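Local structure of sulfide-quinone reductase (Aquifex aeolicus, 3HYW) at residues 187-192 against 302-307; 216-221 against 231-236. The protein oxidises hydrogen sulfide with a quinone as electron acceptor, using bound FAD, and builds up polysulfur, probably released as cyclooctasulfur. All coordinates share one frame; numbering follows the deposited sequence.

Contacts 1 and 2 lie with their centres 11 Å apart on the same side of the chain's centre, and contact 2 is nested inside the loop that contact 1 closes. The order along the chain is 187-192, 216-221, 231-236, 302-307. The loop 187-192 follows strand 182-185, the neighbour of strand 216-218 in the mixed sheet, and E188 O and N220 N, 2.7 Å apart, probably share a hydrogen bond that continues this pairing. Residues 231-236 include part of the middle strand of the three-stranded antiparallel sheet and run out past its end. Together the contacts tie the mixed sheet's edge to that sheet and to the loop 302-307, as structural packing away from the FAD, quinone and sulfur sites.

Contact 1 of 2, residues 187-192 against 302-307; sequences SEPYLG and EKTPIP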
loop_
_atom_site.group_PDB
_atom_site.type_symbol
_atom_site.label_atom_id
_atom_site.label_comp_id
_atom_site.label_asym_id
_atom_site.label_seq_id
_atom_site.Cartn_x
_atom_site.Cartn_y
_atom_site.Cartn_z
ATOM N N SER A 187 18.820 4.654 -6.494
ATOM C CA SER A 187 18.546 4.866 -7.911
ATOM C C SER A 187 17.308 4.091 -8.386
ATOM O O SER A 187 16.717 4.431 -9.414
ATOM C CB SER A 187 19.770 4.468 -8.736
ATOM O OG SER A 187 20.365 3.271 -8.237
ATOM N N GLU A 188 16.923 3.048 -7.648
ATOM C CA GLU A 188 15.687 2.313 -7.932
ATOM C C GLU A 188 14.517 3.280 -8.008
ATOM O O GLU A 188 14.466 4.243 -7.230
ATOM C CB GLU A 188 15.378 1.311 -6.823
ATOM C CG GLU A 188 16.295 0.112 -6.732
ATOM C CD GLU A 188 16.179 -0.519 -5.367
ATOM O OE1 GLU A 188 16.680 0.086 -4.395
ATOM O OE2 GLU A 188 15.550 -1.582 -5.249
ATOM N N PRO A 189 13.568 3.026 -8.932
ATOM C CA PRO A 189 12.389 3.879 -9.056
ATOM C C PRO A 189 11.497 3.779 -7.821
ATOM O O PRO A 189 10.733 4.691 -7.540
ATOM C CB PRO A 189 11.664 3.309 -10.281
ATOM C CG PRO A 189 12.138 1.890 -10.379
ATOM C CD PRO A 189 13.559 1.924 -9.914
ATOM N N TYR A 190 11.605 2.665 -7.100
ATOM C CA TYR A 190 10.884 2.471 -5.840
ATOM C C TYR A 190 11.627 1.443 -5.003
ATOM O O TYR A 190 12.471 0.713 -5.520
ATOM C CB TYR A 190 9.437 2.022 -6.091
ATOM C CG TYR A 190 9.313 0.843 -7.024
ATOM C CD1 TYR A 190 9.501 -0.458 -6.562
ATOM C CD2 TYR A 190 9.010 1.025 -8.372
ATOM C CE1 TYR A 190 9.394 -1.547 -7.416
ATOM C CE2 TYR A 190 8.900 -0.067 -9.240
ATOM C CZ TYR A 190 9.098 -1.344 -8.750
ATOM O OH TYR A 190 8.988 -2.434 -9.581
ATOM N N LEU A 191 11.313 1.381 -3.715
ATOM C CA LEU A 191 11.946 0.415 -2.817
ATOM C C LEU A 191 11.630 -1.009 -3.262
ATOM O O LEU A 191 10.520 -1.288 -3.692
ATOM C CB LEU A 191 11.434 0.623 -1.397
ATOM C CG LEU A 191 12.211 1.452 -0.370
ATOM C CD1 LEU A 191 13.008 2.605 -0.966
ATOM C CD2 LEU A 191 11.249 1.929 0.699
ATOM N N GLY A 192 12.600 -1.911 -3.149
ATOM C CA GLY A 192 12.357 -3.306 -3.481
ATOM C C GLY A 192 12.173 -3.568 -4.966
ATOM O O GLY A 192 11.561 -4.573 -5.350
ATOM N N GLU A 302 14.655 -3.572 -17.064
ATOM C CA GLU A 302 13.952 -2.373 -17.513
ATOM C C GLU A 302 14.826 -1.129 -17.445
ATOM O O GLU A 302 15.699 -1.019 -16.586
ATOM C CB GLU A 302 12.623 -2.166 -16.770
ATOM C CG GLU A 302 12.673 -2.266 -15.256
ATOM C CD GLU A 302 11.288 -2.146 -14.624
ATOM O OE1 GLU A 302 10.347 -2.841 -15.086
ATOM O OE2 GLU A 302 11.139 -1.363 -13.662
ATOM N N LYS A 303 14.594 -0.216 -18.381
ATOM C CA LYS A 303 15.229 1.093 -18.386
ATOM C C LYS A 303 14.476 1.967 -17.384
ATOM O O LYS A 303 13.368 2.433 -17.651
ATOM C CB LYS A 303 15.180 1.691 -19.801
ATOM C CG LYS A 303 15.984 2.984 -20.010
ATOM C CD LYS A 303 15.853 3.475 -21.453
ATOM C CE LYS A 303 16.573 4.815 -21.705
ATOM N NZ LYS A 303 18.037 4.637 -22.019
ATOM N N THR A 304 15.070 2.154 -16.212
ATOM C CA THR A 304 14.445 2.932 -15.143
ATOM C C THR A 304 14.808 4.413 -15.309
ATOM O O THR A 304 15.801 4.716 -15.959
ATOM C CB THR A 304 14.880 2.406 -13.770
ATOM O OG1 THR A 304 16.306 2.324 -13.731
ATOM C CG2 THR A 304 14.302 1.011 -13.529
ATOM N N PRO A 305 13.998 5.338 -14.741
ATOM C CA PRO A 305 14.287 6.778 -14.897
ATOM C C PRO A 305 15.704 7.166 -14.452
ATOM O O PRO A 305 16.362 7.968 -15.117
ATOM C CB PRO A 305 13.229 7.441 -14.017
ATOM C CG PRO A 305 12.092 6.466 -14.009
ATOM C CD PRO A 305 12.766 5.118 -13.960
ATOM N N ILE A 306 16.160 6.602 -13.339
ATOM C CA ILE A 306 17.570 6.657 -12.968
ATOM C C ILE A 306 18.141 5.291 -13.354
ATOM O O ILE A 306 17.621 4.265 -12.914
ATOM C CB ILE A 306 17.772 6.937 -11.447
ATOM C CG1 ILE A 306 16.975 8.178 -10.987
ATOM C CG2 ILE A 306 19.255 7.041 -11.098
ATOM C CD1 ILE A 306 17.402 9.516 -11.617
ATOM N N PRO A 307 19.195 5.267 -14.195
ATOM C CA PRO A 307 19.667 3.981 -14.714
ATOM C C PRO A 307 20.028 2.973 -13.626
ATOM O O PRO A 307 20.693 3.317 -12.643
ATOM C CB PRO A 307 20.901 4.365 -15.543
ATOM C CG PRO A 307 20.652 5.793 -15.932
ATOM C CD PRO A 307 19.993 6.392 -14.723
HETATM O O HOH W 1 14.896 5.012 -11.260
HETATM O O HOH W 2 8.735 -1.864 -12.108
#
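S187 and I306 meet methylene to methyl: S187 CB lies 3.5 Å from I306 CG2, while S187 O approaches I306 CB. The I306 side chain starts toward the opposing loop, but CG1 stands anti to its own carbonyl carbon (chi1 -52°) and the chain beyond it runs away from that loop, leaving the CB branch point and CG2 to make the contact. The hydroxyl of S187 is engaged by I151 O. Two residues on, P189 and T304 cross at about a right angle, the methyl CG2 of T304 reaching the ring at CD (3.8 Å) and CG. T304 OG1 lies doubtfully close to I306 O and also hydrogen-bonds T308 OG1. Two waters complete the contact. The first bridges S187 O (2.7 Å) and I306 N, accepting from the latter; the second lies at the edge of the Y190 ring, in its plane, 2.6 Å from Y190 OH, and donates to E302 OE2, a carboxylate oxygen also bonded by H193. Neither segment is regular helix or strand; this is loop-to-loop packing in a two-dinucleotide-binding-domain flavoprotein, where the loop after strand 182-185 of the mixed sheet meets the one leading to helix 314-332.

Contact 2 of 2, residues 216-221 against 231-236; sequences DWIANV and VIYEDL
I218 and V221 pack against the ring of Y233, and this apolar cluster carries much of the contact. I218 crosses the tyrosine side chain at about a right angle: its CD1 lies 3.6 Å from Y233 OH and also approaches CE1 and CZ, while CG2 reaches CE2. V221 comes to the CD2 side of the same ring, with V221 CB 3.6 Å from Y233 CD2 and both methyls close to that atom. With CG between the backbone N and the carbonyl carbon (chi1 65°), the Y233 ring is carried to I218 and V221. The ring of H241 also meets that of Y233, their planes about 20° apart.

The strands involved belong to different sheets. Strand 216-218 is an outermost strand of the mixed sheet, hydrogen-bonded to strand 182-185, whereas 230-234 is the central strand of an antiparallel three-stranded sheet. Strands 222-226 and 230-234 form an antiparallel beta hairpin, and the contact packs side chains of its second strand against the edge strand 216-218 and the residues that follow it.

Contacts with backbone and polar groups extend the packing. V221 CB lies 3.6 Å from E234 O, and V221 CG1 approaches D235 CA at 4.1 Å. At the surface the side chains of N220 and L236 cross at about a right angle, the amide end of N220 meeting the methyl L236 CD1; P305 touches both residues.

A single water bridges the backbones, donating to N220 O at 2.7 Å and accepting from L236 N at 3.1 Å. The carboxylate of E234 turns to K224 in a salt bridge, and D235 OD1 accepts from the amide of N239.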
loop_
_atom_site.group_PDB
_atom_site.type_symbol
_atom_site.label_atom_id
_atom_site.label_comp_id
_atom_site.label_asym_id
_atom_site.label_seq_id
_atom_site.Cartn_x
_atom_site.Cartn_y
_atom_site.Cartn_z
ATOM N N ASP A 216 13.942 6.195 6.993
ATOM C CA ASP A 216 13.463 7.138 6.000
ATOM C C ASP A 216 14.088 6.801 4.660
ATOM O O ASP A 216 15.148 6.171 4.601
ATOM C CB ASP A 216 13.803 8.569 6.417
ATOM C CG ASP A 216 13.043 9.005 7.650
ATOM O OD1 ASP A 216 11.798 8.866 7.668
ATOM O OD2 ASP A 216 13.687 9.481 8.606
ATOM N N TRP A 217 13.432 7.198 3.578
ATOM C CA TRP A 217 13.941 6.818 2.263
ATOM C C TRP A 217 13.588 7.789 1.159
ATOM O O TRP A 217 12.586 8.503 1.229
ATOM C CB TRP A 217 13.495 5.403 1.887
ATOM C CG TRP A 217 12.028 5.185 1.936
ATOM C CD1 TRP A 217 11.300 4.738 3.005
ATOM C CD2 TRP A 217 11.094 5.384 0.868
ATOM N NE1 TRP A 217 9.971 4.649 2.668
ATOM C CE2 TRP A 217 9.816 5.039 1.363
ATOM C CE3 TRP A 217 11.213 5.818 -0.458
ATOM C CZ2 TRP A 217 8.665 5.115 0.581
ATOM C CZ3 TRP A 217 10.068 5.895 -1.239
ATOM C CH2 TRP A 217 8.808 5.547 -0.714
ATOM N N ILE A 218 14.449 7.793 0.147
ATOM C CA ILE A 218 14.295 8.601 -1.046
ATOM C C ILE A 218 14.660 7.685 -2.210
ATOM O O ILE A 218 15.773 7.164 -2.272
ATOM C CB ILE A 218 15.239 9.833 -1.029
ATOM C CG1 ILE A 218 15.117 10.602 0.297
ATOM C CG2 ILE A 218 14.965 10.732 -2.231
ATOM C CD1 ILE A 218 16.273 11.550 0.599
ATOM N N ALA A 219 13.709 7.467 -3.107
ATOM C CA ALA A 219 13.931 6.615 -4.267
ATOM C C ALA A 219 13.891 7.458 -5.531
ATOM O O ALA A 219 13.468 8.615 -5.503
ATOM C CB ALA A 219 12.881 5.499 -4.320
ATOM N N ASN A 220 14.344 6.873 -6.635
ATOM C CA ASN A 220 14.252 7.499 -7.955
ATOM C C ASN A 220 15.086 8.779 -8.077
ATOM O O ASN A 220 14.692 9.727 -8.763
ATOM C CB ASN A 220 12.779 7.760 -8.323
ATOM C CG ASN A 220 12.507 7.591 -9.800
ATOM O OD1 ASN A 220 13.235 6.890 -10.506
ATOM N ND2 ASN A 220 11.447 8.227 -10.279
ATOM N N VAL A 221 16.243 8.790 -7.416
ATOM C CA VAL A 221 17.140 9.942 -7.461
ATOM C C VAL A 221 18.557 9.480 -7.774
ATOM O O VAL A 221 18.888 8.305 -7.621
ATOM C CB VAL A 221 17.129 10.773 -6.142
ATOM C CG1 VAL A 221 15.761 11.416 -5.904
ATOM C CG2 VAL A 221 17.544 9.917 -4.949
ATOM N N VAL A 231 25.290 13.925 1.897
ATOM C CA VAL A 231 25.091 13.314 0.592
ATOM C C VAL A 231 24.300 14.296 -0.262
ATOM O O VAL A 231 23.327 14.907 0.207
ATOM C CB VAL A 231 24.381 11.936 0.690
ATOM C CG1 VAL A 231 24.035 11.378 -0.696
ATOM C CG2 VAL A 231 25.263 10.948 1.441
ATOM N N ILE A 232 24.762 14.477 -1.496
ATOM C CA ILE A 232 24.087 15.325 -2.471
ATOM C C ILE A 232 23.485 14.445 -3.572
ATOM O O ILE A 232 24.180 13.628 -4.187
ATOM C CB ILE A 232 25.044 16.378 -3.079
ATOM C CG1 ILE A 232 25.710 17.201 -1.965
ATOM C CG2 ILE A 232 24.299 17.277 -4.071
ATOM C CD1 ILE A 232 26.849 18.086 -2.438
ATOM N N TYR A 233 22.183 14.599 -3.788
ATOM C CA TYR A 233 21.488 13.861 -4.831
ATOM C C TYR A 233 20.711 14.801 -5.746
ATOM O O TYR A 233 20.385 15.925 -5.365
ATOM C CB TYR A 233 20.578 12.773 -4.238
ATOM C CG TYR A 233 19.418 13.283 -3.410
ATOM C CD1 TYR A 233 19.559 13.517 -2.042
ATOM C CD2 TYR A 233 18.172 13.517 -3.995
ATOM C CE1 TYR A 233 18.490 13.983 -1.278
ATOM C CE2 TYR A 233 17.097 13.978 -3.243
ATOM C CZ TYR A 233 17.261 14.205 -1.886
ATOM O OH TYR A 233 16.199 14.678 -1.143
ATOM N N GLU A 234 20.422 14.320 -6.949
ATOM C CA GLU A 234 19.677 15.075 -7.940
ATOM C C GLU A 234 18.379 14.333 -8.256
ATOM O O GLU A 234 18.398 13.127 -8.520
ATOM C CB GLU A 234 20.533 15.212 -9.197
ATOM C CG GLU A 234 20.029 16.189 -10.234
ATOM C CD GLU A 234 20.976 16.319 -11.413
ATOM O OE1 GLU A 234 22.208 16.389 -11.198
ATOM O OE2 GLU A 234 20.488 16.362 -12.563
ATOM N N ASP A 235 17.251 15.038 -8.216
ATOM C CA ASP A 235 15.996 14.422 -8.641
ATOM C C ASP A 235 15.862 14.442 -10.167
ATOM O O ASP A 235 16.766 14.913 -10.868
ATOM C CB ASP A 235 14.769 15.010 -7.916
ATOM C CG ASP A 235 14.545 16.493 -8.199
ATOM O OD1 ASP A 235 15.005 17.016 -9.241
ATOM O OD2 ASP A 235 13.875 17.135 -7.363
ATOM N N LEU A 236 14.746 13.918 -10.671
ATOM C CA LEU A 236 14.509 13.824 -12.114
ATOM C C LEU A 236 14.182 15.160 -12.777
ATOM O O LEU A 236 14.209 15.268 -14.007
ATOM C CB LEU A 236 13.414 12.797 -12.410
ATOM C CG LEU A 236 13.871 11.341 -12.377
ATOM C CD1 LEU A 236 12.693 10.453 -12.092
ATOM C CD2 LEU A 236 14.546 10.940 -13.685
HETATM O O HOH W 3 13.348 12.037 -8.664
#